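Local structure of putative uncharacterized protein (Ustilago maydis, 4GNX) at residues S26-W31 / E37-S42; V43-D48 / I52-F57. The protein binds single-stranded DNA through OB-fold domains, probably as the large subunit of heterotrimeric replication protein A. All blocks are in the same frame, centred on the assembly; numbering follows the deposited sequence.

Contact 1 (S26-W31 / E37-S42); sequences SDIRHW and EGKLFS. With nucleotides of chain G.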
loop_
_atom_site.group_PDB
_atom_site.type_symbol
_atom_site.label_atom_id
_atom_site.label_comp_id
_atom_site.label_asym_id
_atom_site.label_seq_id
_atom_site.Cartn_x
_atom_site.Cartn_y
_atom_site.Cartn_z
ATOM N N SER C 26 -11.290 -13.235 19.708
ATOM C CA SER C 26 -12.094 -12.973 18.535
ATOM C C SER C 26 -13.523 -13.376 18.834
ATOM O O SER C 26 -13.774 -14.113 19.784
ATOM C CB SER C 26 -11.592 -13.825 17.391
ATOM O OG SER C 26 -11.979 -15.164 17.617
ATOM N N ASP C 27 -14.459 -12.900 18.018
ATOM C CA ASP C 27 -15.767 -13.538 17.931
ATOM C C ASP C 27 -15.625 -14.944 17.345
ATOM O O ASP C 27 -14.527 -15.378 16.956
ATOM C CB ASP C 27 -16.723 -12.698 17.089
ATOM C CG ASP C 27 -17.131 -11.409 17.786
ATOM O OD1 ASP C 27 -16.716 -11.235 18.953
ATOM O OD2 ASP C 27 -17.859 -10.574 17.180
ATOM N N ILE C 28 -16.732 -15.666 17.301
ATOM C CA ILE C 28 -16.730 -16.962 16.660
ATOM C C ILE C 28 -16.997 -16.766 15.170
ATOM O O ILE C 28 -17.996 -16.165 14.775
ATOM C CB ILE C 28 -17.726 -17.911 17.331
ATOM C CG1 ILE C 28 -17.213 -18.260 18.729
ATOM C CG2 ILE C 28 -17.920 -19.162 16.498
ATOM C CD1 ILE C 28 -18.259 -18.851 19.652
ATOM N N ARG C 29 -16.075 -17.246 14.353
ATOM C CA ARG C 29 -16.179 -17.070 12.930
ATOM C C ARG C 29 -16.740 -18.338 12.272
ATOM O O ARG C 29 -16.304 -19.443 12.590
ATOM C CB ARG C 29 -14.807 -16.689 12.360
ATOM C CG ARG C 29 -14.851 -16.140 10.942
ATOM C CD ARG C 29 -13.579 -15.415 10.527
ATOM N NE ARG C 29 -13.620 -15.064 9.105
ATOM C CZ ARG C 29 -14.242 -13.998 8.601
ATOM N NH1 ARG C 29 -14.867 -13.148 9.400
ATOM N NH2 ARG C 29 -14.237 -13.774 7.292
ATOM N N HIS C 30 -17.716 -18.155 11.373
ATOM C CA HIS C 30 -18.306 -19.220 10.529
ATOM C C HIS C 30 -17.941 -19.070 9.087
ATOM O O HIS C 30 -17.697 -17.961 8.620
ATOM C CB HIS C 30 -19.826 -19.173 10.581
ATOM C CG HIS C 30 -20.398 -19.595 11.892
ATOM N ND1 HIS C 30 -20.525 -20.888 12.239
ATOM C CD2 HIS C 30 -20.884 -18.847 12.960
ATOM C CE1 HIS C 30 -21.060 -20.967 13.469
ATOM N NE2 HIS C 30 -21.282 -19.715 13.909
ATOM N N TRP C 31 -17.945 -20.170 8.343
ATOM C CA TRP C 31 -17.728 -20.072 6.908
ATOM C C TRP C 31 -18.351 -21.197 6.144
ATOM O O TRP C 31 -18.950 -22.106 6.724
ATOM C CB TRP C 31 -16.231 -19.972 6.593
ATOM C CG TRP C 31 -15.516 -21.299 6.609
ATOM C CD1 TRP C 31 -15.360 -22.189 5.552
ATOM C CD2 TRP C 31 -14.846 -21.940 7.748
ATOM N NE1 TRP C 31 -14.661 -23.298 5.945
ATOM C CE2 TRP C 31 -14.321 -23.216 7.249
ATOM C CE3 TRP C 31 -14.634 -21.599 9.076
ATOM C CZ2 TRP C 31 -13.615 -24.093 8.065
ATOM C CZ3 TRP C 31 -13.923 -22.495 9.888
ATOM C CH2 TRP C 31 -13.431 -23.712 9.393
ATOM N N GLU C 37 -16.392 -25.735 5.547
ATOM C CA GLU C 37 -17.537 -25.023 6.117
ATOM C C GLU C 37 -17.550 -25.348 7.610
ATOM O O GLU C 37 -17.868 -26.472 7.992
ATOM C CB GLU C 37 -18.846 -25.460 5.440
ATOM C CG GLU C 37 -20.129 -24.971 6.094
ATOM C CD GLU C 37 -20.784 -26.023 6.975
ATOM O OE1 GLU C 37 -21.055 -25.715 8.156
ATOM O OE2 GLU C 37 -21.026 -27.154 6.489
ATOM N N GLY C 38 -17.185 -24.384 8.453
ATOM C CA GLY C 38 -17.061 -24.664 9.884
ATOM C C GLY C 38 -16.958 -23.449 10.771
ATOM O O GLY C 38 -17.451 -22.373 10.426
ATOM N N LYS C 39 -16.305 -23.624 11.918
ATOM C CA LYS C 39 -16.153 -22.530 12.878
ATOM C C LYS C 39 -14.801 -22.464 13.589
ATOM O O LYS C 39 -14.083 -23.458 13.705
ATOM C CB LYS C 39 -17.292 -22.531 13.904
ATOM C CG LYS C 39 -17.355 -23.746 14.814
ATOM C CD LYS C 39 -18.417 -23.537 15.881
ATOM C CE LYS C 39 -18.804 -24.835 16.568
ATOM N NZ LYS C 39 -19.556 -24.549 17.822
ATOM N N LEU C 40 -14.474 -21.271 14.070
ATOM C CA LEU C 40 -13.222 -21.047 14.760
ATOM C C LEU C 40 -13.229 -19.770 15.580
ATOM O O LEU C 40 -14.118 -18.928 15.455
ATOM C CB LEU C 40 -12.076 -20.978 13.762
ATOM C CG LEU C 40 -11.994 -19.744 12.868
ATOM C CD1 LEU C 40 -11.214 -18.620 13.528
ATOM C CD2 LEU C 40 -11.330 -20.132 11.558
ATOM N N PHE C 41 -12.222 -19.631 16.421
ATOM C CA PHE C 41 -12.039 -18.399 17.142
ATOM C C PHE C 41 -10.572 -18.332 17.487
ATOM O O PHE C 41 -9.831 -19.306 17.318
ATOM C CB PHE C 41 -12.882 -18.371 18.418
ATOM C CG PHE C 41 -12.215 -19.020 19.587
ATOM C CD1 PHE C 41 -11.714 -18.251 20.634
ATOM C CD2 PHE C 41 -12.046 -20.403 19.636
ATOM C CE1 PHE C 41 -11.074 -18.852 21.715
ATOM C CE2 PHE C 41 -11.418 -21.004 20.723
ATOM C CZ PHE C 41 -10.930 -20.231 21.760
ATOM N N SER C 42 -10.151 -17.188 17.982
ATOM C CA SER C 42 -8.782 -17.054 18.370
ATOM C C SER C 42 -8.623 -16.102 19.513
ATOM O O SER C 42 -9.464 -15.258 19.789
ATOM C CB SER C 42 -7.937 -16.577 17.200
ATOM O OG SER C 42 -8.273 -15.246 16.874
ATOM P P DT G 4 -13.078 -15.744 4.975
ATOM O OP1 DT G 4 -14.487 -15.270 5.022
ATOM O OP2 DT G 4 -12.466 -16.079 3.664
ATOM O "O5'" DT G 4 -12.160 -14.690 5.750
ATOM C "C5'" DT G 4 -11.137 -13.918 5.080
ATOM C "C4'" DT G 4 -11.387 -12.440 5.271
ATOM O "O4'" DT G 4 -12.137 -12.236 6.495
ATOM C "C3'" DT G 4 -10.134 -11.563 5.395
ATOM O "O3'" DT G 4 -10.309 -10.323 4.681
ATOM C "C2'" DT G 4 -10.066 -11.276 6.884
ATOM C "C1'" DT G 4 -11.542 -11.162 7.198
ATOM N N1 DT G 4 -11.914 -11.268 8.625
ATOM C C2 DT G 4 -12.813 -10.349 9.125
ATOM O O2 DT G 4 -13.331 -9.480 8.442
ATOM N N3 DT G 4 -13.094 -10.495 10.461
ATOM C C4 DT G 4 -12.570 -11.437 11.329
ATOM O O4 DT G 4 -12.918 -11.443 12.508
ATOM C C5 DT G 4 -11.625 -12.361 10.738
ATOM C C7 DT G 4 -11.000 -13.412 11.602
ATOM C C6 DT G 4 -11.345 -12.229 9.435
ATOM P P DT G 3 -9.848 -21.768 5.107
ATOM O OP1 DT G 3 -10.793 -21.955 3.975
ATOM O OP2 DT G 3 -8.441 -21.390 4.839
ATOM O "O5'" DT G 3 -10.482 -20.678 6.078
ATOM C "C5'" DT G 3 -11.910 -20.525 6.137
ATOM C "C4'" DT G 3 -12.259 -19.183 6.730
ATOM O "O4'" DT G 3 -11.511 -19.005 7.954
ATOM C "C3'" DT G 3 -11.921 -17.982 5.845
ATOM O "O3'" DT G 3 -13.025 -17.071 5.878
ATOM C "C2'" DT G 3 -10.684 -17.392 6.499
ATOM C "C1'" DT G 3 -10.930 -17.716 7.956
ATOM N N1 DT G 3 -9.727 -17.763 8.808
ATOM C C2 DT G 3 -9.515 -16.713 9.675
ATOM O O2 DT G 3 -10.259 -15.748 9.750
ATOM N N3 DT G 3 -8.383 -16.829 10.445
ATOM C C4 DT G 3 -7.472 -17.870 10.442
ATOM O O4 DT G 3 -6.507 -17.838 11.201
ATOM C C5 DT G 3 -7.764 -18.944 9.513
ATOM C C7 DT G 3 -6.836 -20.115 9.437
ATOM C C6 DT G 3 -8.862 -18.837 8.755
#

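Contact 2 (V43-D48 / I52-F57); sequences VNLLDD and IKATGF. With nucleotides of chain G.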
loop_
_atom_site.group_PDB
_atom_site.type_symbol
_atom_site.label_atom_id
_atom_site.label_comp_id
_atom_site.label_asym_id
_atom_site.label_seq_id
_atom_site.Cartn_x
_atom_site.Cartn_y
_atom_site.Cartn_z
ATOM N N VAL C 43 -7.486 -16.240 20.158
ATOM C CA VAL C 43 -7.171 -15.502 21.343
ATOM C C VAL C 43 -5.727 -15.045 21.211
ATOM O O VAL C 43 -4.899 -15.741 20.595
ATOM C CB VAL C 43 -7.333 -16.450 22.540
ATOM C CG1 VAL C 43 -6.104 -16.451 23.441
ATOM C CG2 VAL C 43 -8.618 -16.149 23.296
ATOM N N ASN C 44 -5.423 -13.873 21.749
ATOM C CA ASN C 44 -4.040 -13.450 21.822
ATOM C C ASN C 44 -3.560 -13.615 23.249
ATOM O O ASN C 44 -4.330 -13.416 24.199
ATOM C CB ASN C 44 -3.845 -12.018 21.303
ATOM C CG ASN C 44 -3.806 -11.937 19.776
ATOM O OD1 ASN C 44 -4.040 -12.920 19.073
ATOM N ND2 ASN C 44 -3.514 -10.748 19.255
ATOM N N LEU C 45 -2.293 -13.995 23.397
ATOM C CA LEU C 45 -1.718 -14.333 24.705
ATOM C C LEU C 45 -0.407 -13.604 24.961
ATOM O O LEU C 45 0.399 -13.421 24.046
ATOM C CB LEU C 45 -1.474 -15.836 24.792
ATOM C CG LEU C 45 -2.684 -16.725 24.574
ATOM C CD1 LEU C 45 -2.212 -18.130 24.318
ATOM C CD2 LEU C 45 -3.569 -16.673 25.801
ATOM N N LEU C 46 -0.196 -13.233 26.218
ATOM C CA LEU C 46 0.938 -12.418 26.619
ATOM C C LEU C 46 1.619 -12.930 27.891
ATOM O O LEU C 46 0.947 -13.330 28.850
ATOM C CB LEU C 46 0.462 -10.986 26.871
ATOM C CG LEU C 46 1.427 -10.060 27.621
ATOM C CD1 LEU C 46 2.472 -9.488 26.663
ATOM C CD2 LEU C 46 0.660 -8.965 28.351
ATOM N N ASP C 47 2.949 -12.904 27.892
ATOM C CA ASP C 47 3.716 -13.045 29.125
ATOM C C ASP C 47 4.994 -12.192 29.098
ATOM O O ASP C 47 5.188 -11.381 28.181
ATOM C CB ASP C 47 3.989 -14.529 29.469
ATOM C CG ASP C 47 4.980 -15.214 28.516
ATOM O OD1 ASP C 47 5.693 -14.539 27.749
ATOM O OD2 ASP C 47 5.055 -16.457 28.548
ATOM N N ASP C 48 5.842 -12.377 30.113
ATOM C CA ASP C 48 7.155 -11.721 30.224
ATOM C C ASP C 48 7.973 -11.817 28.948
ATOM O O ASP C 48 8.654 -10.865 28.577
ATOM C CB ASP C 48 7.983 -12.355 31.341
ATOM C CG ASP C 48 7.127 -13.013 32.412
ATOM O OD1 ASP C 48 6.019 -13.517 32.087
ATOM O OD2 ASP C 48 7.579 -13.039 33.583
ATOM N N ILE C 52 1.709 -14.451 21.755
ATOM C CA ILE C 52 1.420 -15.459 20.751
ATOM C C ILE C 52 -0.077 -15.566 20.522
ATOM O O ILE C 52 -0.872 -15.356 21.449
ATOM C CB ILE C 52 2.030 -16.845 21.099
ATOM C CG1 ILE C 52 1.873 -17.816 19.923
ATOM C CG2 ILE C 52 1.399 -17.429 22.357
ATOM C CD1 ILE C 52 3.015 -18.786 19.730
ATOM N N LYS C 53 -0.431 -15.892 19.277
ATOM C CA LYS C 53 -1.798 -16.194 18.899
ATOM C C LYS C 53 -2.126 -17.675 19.056
ATOM O O LYS C 53 -1.349 -18.555 18.654
ATOM C CB LYS C 53 -2.023 -15.807 17.453
ATOM C CG LYS C 53 -3.471 -15.877 17.042
ATOM C CD LYS C 53 -3.656 -15.510 15.582
ATOM C CE LYS C 53 -5.105 -15.721 15.182
ATOM N NZ LYS C 53 -5.444 -15.050 13.905
ATOM N N ALA C 54 -3.299 -17.947 19.615
ATOM C CA ALA C 54 -3.823 -19.292 19.638
ATOM C C ALA C 54 -5.220 -19.348 19.007
ATOM O O ALA C 54 -6.023 -18.424 19.170
ATOM C CB ALA C 54 -3.852 -19.783 21.055
ATOM N N THR C 55 -5.506 -20.434 18.297
ATOM C CA THR C 55 -6.773 -20.577 17.589
ATOM C C THR C 55 -7.401 -21.937 17.863
ATOM O O THR C 55 -6.714 -22.968 17.941
ATOM C CB THR C 55 -6.569 -20.470 16.065
ATOM O OG1 THR C 55 -5.991 -19.203 15.737
ATOM C CG2 THR C 55 -7.885 -20.631 15.324
ATOM N N GLY C 56 -8.722 -21.943 17.979
ATOM C CA GLY C 56 -9.440 -23.186 18.093
ATOM C C GLY C 56 -10.375 -23.342 16.925
ATOM O O GLY C 56 -11.025 -22.369 16.533
ATOM N N PHE C 57 -10.438 -24.557 16.376
ATOM C CA PHE C 57 -11.335 -24.885 15.282
ATOM C C PHE C 57 -12.439 -25.854 15.711
ATOM O O PHE C 57 -12.241 -26.688 16.598
ATOM C CB PHE C 57 -10.551 -25.500 14.137
ATOM C CG PHE C 57 -9.668 -24.537 13.404
ATOM C CD1 PHE C 57 -10.160 -23.798 12.328
ATOM C CD2 PHE C 57 -8.330 -24.392 13.756
ATOM C CE1 PHE C 57 -9.345 -22.920 11.629
ATOM C CE2 PHE C 57 -7.510 -23.511 13.061
ATOM C CZ PHE C 57 -8.020 -22.778 11.993
ATOM P P DT G 2 -4.528 -25.824 5.495
ATOM O OP1 DT G 2 -4.209 -25.876 4.046
ATOM O OP2 DT G 2 -3.879 -24.794 6.349
ATOM O "O5'" DT G 2 -6.113 -25.686 5.606
ATOM C "C5'" DT G 2 -6.722 -24.800 6.565
ATOM C "C4'" DT G 2 -8.217 -24.747 6.349
ATOM O "O4'" DT G 2 -8.860 -25.838 7.050
ATOM C "C3'" DT G 2 -8.883 -23.471 6.852
ATOM O "O3'" DT G 2 -9.947 -23.108 5.974
ATOM C "C2'" DT G 2 -9.393 -23.852 8.229
ATOM C "C1'" DT G 2 -9.655 -25.350 8.126
ATOM N N1 DT G 2 -9.287 -26.106 9.341
ATOM C C2 DT G 2 -10.240 -26.909 9.928
ATOM O O2 DT G 2 -11.373 -27.030 9.490
ATOM N N3 DT G 2 -9.814 -27.570 11.056
ATOM C C4 DT G 2 -8.563 -27.505 11.641
ATOM O O4 DT G 2 -8.327 -28.160 12.654
ATOM C C5 DT G 2 -7.614 -26.639 10.973
ATOM C C7 DT G 2 -6.233 -26.506 11.530
ATOM C C6 DT G 2 -8.022 -25.989 9.874
#

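Contact 1 (S26-W31 / E37-S42)
Arg29 and Leu40 exchange two backbone hydrogen bonds, Arg29 N to Leu40 O (2.8 Å) and Leu40 N to Arg29 O, in an antiparallel beta hairpin of an OB fold, while Trp31 N reaches Gly38 O beside the connecting loop. His30 and Lys39 form the non-hydrogen-bonded pair, with side chains running side by side on the sheet face turned from the DNA; Lys39 goes on to a salt bridge with Asp62. Between Arg29 and Ser26 the regular pairing is broken: Asp27 and Ile28 span what Phe41 alone spans opposite. Here the Ser26 hydroxyl stands in for a backbone acceptor. OG sits between the backbone N and carbonyl carbon (chi1 73°), receives Ser42 N at 2.8 Å and donates to Asp27 O, while Ser26 N bonds to Ser42 O.

Trp31, just past the end of the strand, lies between protein and nucleic acid. Gly38 covers one side of the indole, its CA 3.7 Å from the centroid of the six-membered ring in a CH-pi contact only 7° off the normal. Deoxyribose C5' of DT3 of chain G approaches the opposite side. Leu40 touches both, CD2 lying 3.9 Å from Trp31 CZ3 and 3.8 Å from O4' of DT3.

Arg29 starts from the face it shares with Leu40 but leaves the hairpin: CG lies anti to the backbone N (chi1 -165°) and the chain stays extended to NE, which carries the guanidinium to DT4 of chain G. One face of this group is laid over thymine C6, and the phosphorus of the same nucleotide lies in plane at its edge. A positive charge beside the sugar-phosphate chain probably helps neutralise the phosphate. Arg29 NH2 donates to O5' of DT4 at 2.7 Å and, more weakly, to its OP1.

Contact 2 (V43-D48 / I52-F57)
Val43 and Ala54, then Leu45 and Ile52, join through four backbone hydrogen bonds as two reciprocal pairs of an antiparallel beta hairpin in the OB fold, with Ala54 N to Val43 O the straightest (2.9 Å, 173°) and Leu45 N to Ile52 O the most bent. Between them Asn44 and Lys53 form the non-hydrogen-bonded pair. The Asn44 carboxamide leans across toward its partner and sets OD1 3.6 Å from Lys53 CG. Lys53 itself, extended throughout, carries its ammonium away to the carbonyl of Phe88, and its side chain also packs on a thymine of the bound DNA.

The other face is apolar and buried. Leu45 bridges two residues of the facing strand, CB against Ile52 CG2 (4.1 Å) and CD1 against Ala54 CB (4.0 Å), and Ala54 continues onto Ile97 and Phe99 of the next strand. Past its pairing with 43-46, strand 52-57 continues alongside the earlier part of the same neighbour to Phe57, where CG anti to the carbonyl carbon (chi1 -71°) lays the ring against DT2 of chain G. The base covers one ring face, thymine C5 lying above the centre by 3.6 Å.

Strand 39-46 is common to both hairpins, so contacts 1 and 2 follow one another along a single sheet, their centres about 15 Å apart. Strand 51-57 flanks its far part in contact 2 and also runs beside contact 1, where Gly56 N lies 2.9 Å from Phe41 O, a probable hydrogen bond, and Gly56 O lies 3.3 Å from Leu40 CB. Leu40 also touches Phe57, joining the DNA-bearing surfaces of the two contacts. Together they follow the course of chain G: Phe57 of contact 2 takes DT2, Trp31 and Leu40 of contact 1 meet the sugar of DT3, and Arg29 holds DT4.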